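Local atomic coordinates of yncA (Salmonella typhimurium, PDB entry 3DR6), a protein that probably transfers an acetyl group from acetyl-CoA to an acceptor, as a member of the GNAT acetyltransferase family. Residues I20-V25 and R35-D40. Numbering follows the deposited sequence.
Sequences IYNHAV and RTVDTD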
ATOM      1  N   ILE C  20     -17.429   8.639  14.120  1.00 17.27           N
ATOM      2  CA  ILE C  20     -17.298   7.236  13.740  1.00 17.10           C
ATOM      3  C   ILE C  20     -15.820   6.878  13.462  1.00 17.62           C
ATOM      4  O   ILE C  20     -15.351   5.817  13.895  1.00 17.97           O
ATOM      5  CB  ILE C  20     -18.197   6.874  12.540  1.00 16.74           C
ATOM      6  CG1 ILE C  20     -19.675   7.036  12.922  1.00 15.78           C
ATOM      7  CG2 ILE C  20     -17.910   5.450  12.080  1.00 18.43           C
ATOM      8  CD1 ILE C  20     -20.638   7.199  11.731  1.00 14.11           C
ATOM      9  N   TYR C  21     -15.119   7.759  12.738  1.00 17.97           N
ATOM     10  CA  TYR C  21     -13.665   7.603  12.457  1.00 18.60           C
ATOM     11  C   TYR C  21     -12.849   7.480  13.752  1.00 19.07           C
ATOM     12  O   TYR C  21     -12.045   6.538  13.912  1.00 19.02           O
ATOM     13  CB  TYR C  21     -13.140   8.791  11.620  1.00 19.13           C
ATOM     14  CG  TYR C  21     -11.657   8.720  11.321  1.00 20.00           C
ATOM     15  CD1 TYR C  21     -11.204   8.048  10.190  1.00 21.29           C
ATOM     16  CD2 TYR C  21     -10.709   9.314  12.169  1.00 21.64           C
ATOM     17  CE1 TYR C  21      -9.845   7.975   9.908  1.00 21.73           C
ATOM     18  CE2 TYR C  21      -9.332   9.250  11.875  1.00 22.52           C
ATOM     19  CZ  TYR C  21      -8.923   8.573  10.738  1.00 21.86           C
ATOM     20  OH  TYR C  21      -7.576   8.461  10.411  1.00 22.24           O
ATOM     21  N   ASN C  22     -13.057   8.430  14.665  1.00 18.89           N
ATOM     22  CA  ASN C  22     -12.365   8.454  15.962  1.00 19.07           C
ATOM     23  C   ASN C  22     -12.668   7.245  16.829  1.00 19.30           C
ATOM     24  O   ASN C  22     -11.770   6.734  17.500  1.00 19.17           O
ATOM     25  CB  ASN C  22     -12.674   9.752  16.724  1.00 19.38           C
ATOM     26  CG  ASN C  22     -11.970  10.952  16.118  1.00 19.18           C
ATOM     27  OD1 ASN C  22     -10.996  10.799  15.370  1.00 20.86           O
ATOM     28  ND2 ASN C  22     -12.450  12.157  16.445  1.00 19.60           N
ATOM     29  N   HIS C  23     -13.918   6.787  16.806  1.00 19.56           N
ATOM     30  CA  HIS C  23     -14.255   5.520  17.453  1.00 20.09           C
ATOM     31  C   HIS C  23     -13.407   4.365  16.885  1.00 20.10           C
ATOM     32  O   HIS C  23     -12.818   3.581  17.647  1.00 19.91           O
ATOM     33  CB  HIS C  23     -15.735   5.169  17.315  1.00 20.15           C
ATOM     34  CG  HIS C  23     -16.031   3.759  17.716  1.00 20.84           C
ATOM     35  ND1 HIS C  23     -16.182   2.740  16.801  1.00 21.72           N
ATOM     36  CD2 HIS C  23     -16.099   3.179  18.937  1.00 19.93           C
ATOM     37  CE1 HIS C  23     -16.367   1.600  17.443  1.00 20.75           C
ATOM     38  NE2 HIS C  23     -16.335   1.843  18.740  1.00 23.59           N
ATOM     39  N   ALA C  24     -13.366   4.268  15.553  1.00 19.49           N
ATOM     40  CA  ALA C  24     -12.581   3.214  14.898  1.00 19.56           C
ATOM     41  C   ALA C  24     -11.117   3.301  15.354  1.00 19.58           C
ATOM     42  O   ALA C  24     -10.504   2.287  15.720  1.00 19.83           O
ATOM     43  CB  ALA C  24     -12.684   3.336  13.398  1.00 19.76           C
ATOM     44  N   VAL C  25     -10.589   4.521  15.368  1.00 18.98           N
ATOM     45  CA  VAL C  25      -9.188   4.790  15.749  1.00 19.25           C
ATOM     46  C   VAL C  25      -8.880   4.375  17.198  1.00 19.38           C
ATOM     47  O   VAL C  25      -7.868   3.726  17.465  1.00 19.13           O
ATOM     48  CB  VAL C  25      -8.829   6.302  15.535  1.00 19.26           C
ATOM     49  CG1 VAL C  25      -7.553   6.700  16.296  1.00 18.88           C
ATOM     50  CG2 VAL C  25      -8.692   6.619  14.042  1.00 19.72           C
ATOM     51  N   ARG C  35      -4.253   8.191  16.376  1.00 27.78           N
ATOM     52  CA  ARG C  35      -4.743   9.427  16.975  1.00 28.97           C
ATOM     53  C   ARG C  35      -6.031   9.939  16.328  1.00 28.13           C
ATOM     54  O   ARG C  35      -6.288   9.759  15.127  1.00 27.71           O
ATOM     55  CB  ARG C  35      -3.680  10.539  16.984  1.00 29.55           C
ATOM     56  CG  ARG C  35      -2.560  10.359  18.014  1.00 33.12           C
ATOM     57  CD  ARG C  35      -1.246   9.982  17.351  1.00 39.02           C
ATOM     58  NE  ARG C  35      -0.564  11.133  16.745  1.00 43.07           N
ATOM     59  CZ  ARG C  35      -0.732  11.566  15.488  1.00 45.12           C
ATOM     60  NH1 ARG C  35      -1.581  10.960  14.658  1.00 46.89           N
ATOM     61  NH2 ARG C  35      -0.048  12.620  15.051  1.00 45.20           N
ATOM     62  N   THR C  36      -6.827  10.585  17.165  1.00 28.47           N
ATOM     63  CA  THR C  36      -8.102  11.150  16.758  1.00 28.33           C
ATOM     64  C   THR C  36      -7.872  12.410  15.920  1.00 28.38           C
ATOM     65  O   THR C  36      -6.793  13.019  15.972  1.00 28.60           O
ATOM     66  CB  THR C  36      -8.935  11.488  17.988  1.00 28.73           C
ATOM     67  OG1 THR C  36      -8.133  12.255  18.892  1.00 29.16           O
ATOM     68  CG2 THR C  36      -9.396  10.207  18.698  1.00 29.07           C
ATOM     69  N   VAL C  37      -8.871  12.790  15.132  1.00 28.03           N
ATOM     70  CA  VAL C  37      -8.798  14.014  14.352  1.00 28.03           C
ATOM     71  C   VAL C  37      -9.989  14.900  14.728  1.00 28.03           C
ATOM     72  O   VAL C  37     -10.880  14.471  15.468  1.00 27.76           O
ATOM     73  CB  VAL C  37      -8.776  13.743  12.808  1.00 27.95           C
ATOM     74  CG1 VAL C  37      -7.475  13.022  12.381  1.00 28.07           C
ATOM     75  CG2 VAL C  37     -10.039  12.985  12.339  1.00 27.31           C
ATOM     76  N   ASP C  38     -10.005  16.126  14.224  1.00 28.25           N
ATOM     77  CA  ASP C  38     -11.179  16.969  14.413  1.00 28.65           C
ATOM     78  C   ASP C  38     -12.060  17.029  13.166  1.00 28.39           C
ATOM     79  O   ASP C  38     -11.706  16.478  12.125  1.00 28.19           O
ATOM     80  CB  ASP C  38     -10.793  18.366  14.924  1.00 28.97           C
ATOM     81  CG  ASP C  38      -9.828  19.100  14.005  1.00 30.08           C
ATOM     82  OD1 ASP C  38      -9.719  18.774  12.804  1.00 32.52           O
ATOM     83  OD2 ASP C  38      -9.176  20.045  14.501  1.00 33.11           O
ATOM     84  N   THR C  39     -13.215  17.680  13.281  1.00 28.39           N
ATOM     85  CA  THR C  39     -14.152  17.795  12.153  1.00 28.89           C
ATOM     86  C   THR C  39     -13.531  18.483  10.928  1.00 29.22           C
ATOM     87  O   THR C  39     -13.787  18.066   9.794  1.00 28.77           O
ATOM     88  CB  THR C  39     -15.457  18.513  12.561  1.00 29.02           C
ATOM     89  OG1 THR C  39     -16.071  17.806  13.646  1.00 28.82           O
ATOM     90  CG2 THR C  39     -16.441  18.576  11.391  1.00 29.58           C
ATOM     91  N   ASP C  40     -12.722  19.523  11.155  1.00 29.64           N
ATOM     92  CA  ASP C  40     -12.048  20.229  10.052  1.00 30.39           C
ATOM     93  C   ASP C  40     -11.160  19.290   9.233  1.00 30.18           C
ATOM     94  O   ASP C  40     -11.053  19.421   8.002  1.00 29.61           O
ATOM     95  CB  ASP C  40     -11.218  21.406  10.574  1.00 31.04           C
ATOM     96  CG  ASP C  40     -12.057  22.659  10.798  1.00 33.07           C
ATOM     97  OD1 ASP C  40     -12.699  23.136   9.830  1.00 35.40           O
ATOM     98  OD2 ASP C  40     -12.071  23.168  11.942  1.00 36.39           O
TER
HETATM   99  O   HOH W   1      -5.826   9.390  12.501  1.00 30.51           O
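Asn22, on the first helix of this GNAT fold (14-27), bonds to both polar backbone atoms of Val37 in the extended connection that leads to helix 39-52. Val37 N donates to Asn22 OD1 at 2.9 Å, and Asn22 ND2 donates to Val37 O at 3.0 Å. The ND2 bond is nearly straight (170° at the hydrogen), and Val37 O lies almost in the plane of the Asn22 amide. An asparagine suits the place because one short, flat group offers an acceptor and a donor side by side, matching the N-H and C=O of one extended residue. Its CG lies anti to the carbonyl carbon (chi1 -73°), which carries the amide off the helix toward the Thr36-Val37 backbone; Thr36 crosses it at about a right angle, Thr36 CB 3.6 Å from Asn22 CG.

Val37, branched and apolar, sets CG2 obliquely against the Tyr21 ring, 3.7 Å from Tyr21 CD2. A tyrosine serves here twice: its ring also makes a cation-pi contact with Arg42, tying helix 14-27 directly to helix 39-52, and its hydroxyl holds a water. One turn on, Val25 CG1 packs 3.5 Å from Arg35 O. The water oxygen lies 2.7 Å from Arg35 O, to which it donates, and is also hydrogen-bonded to Tyr21 OH.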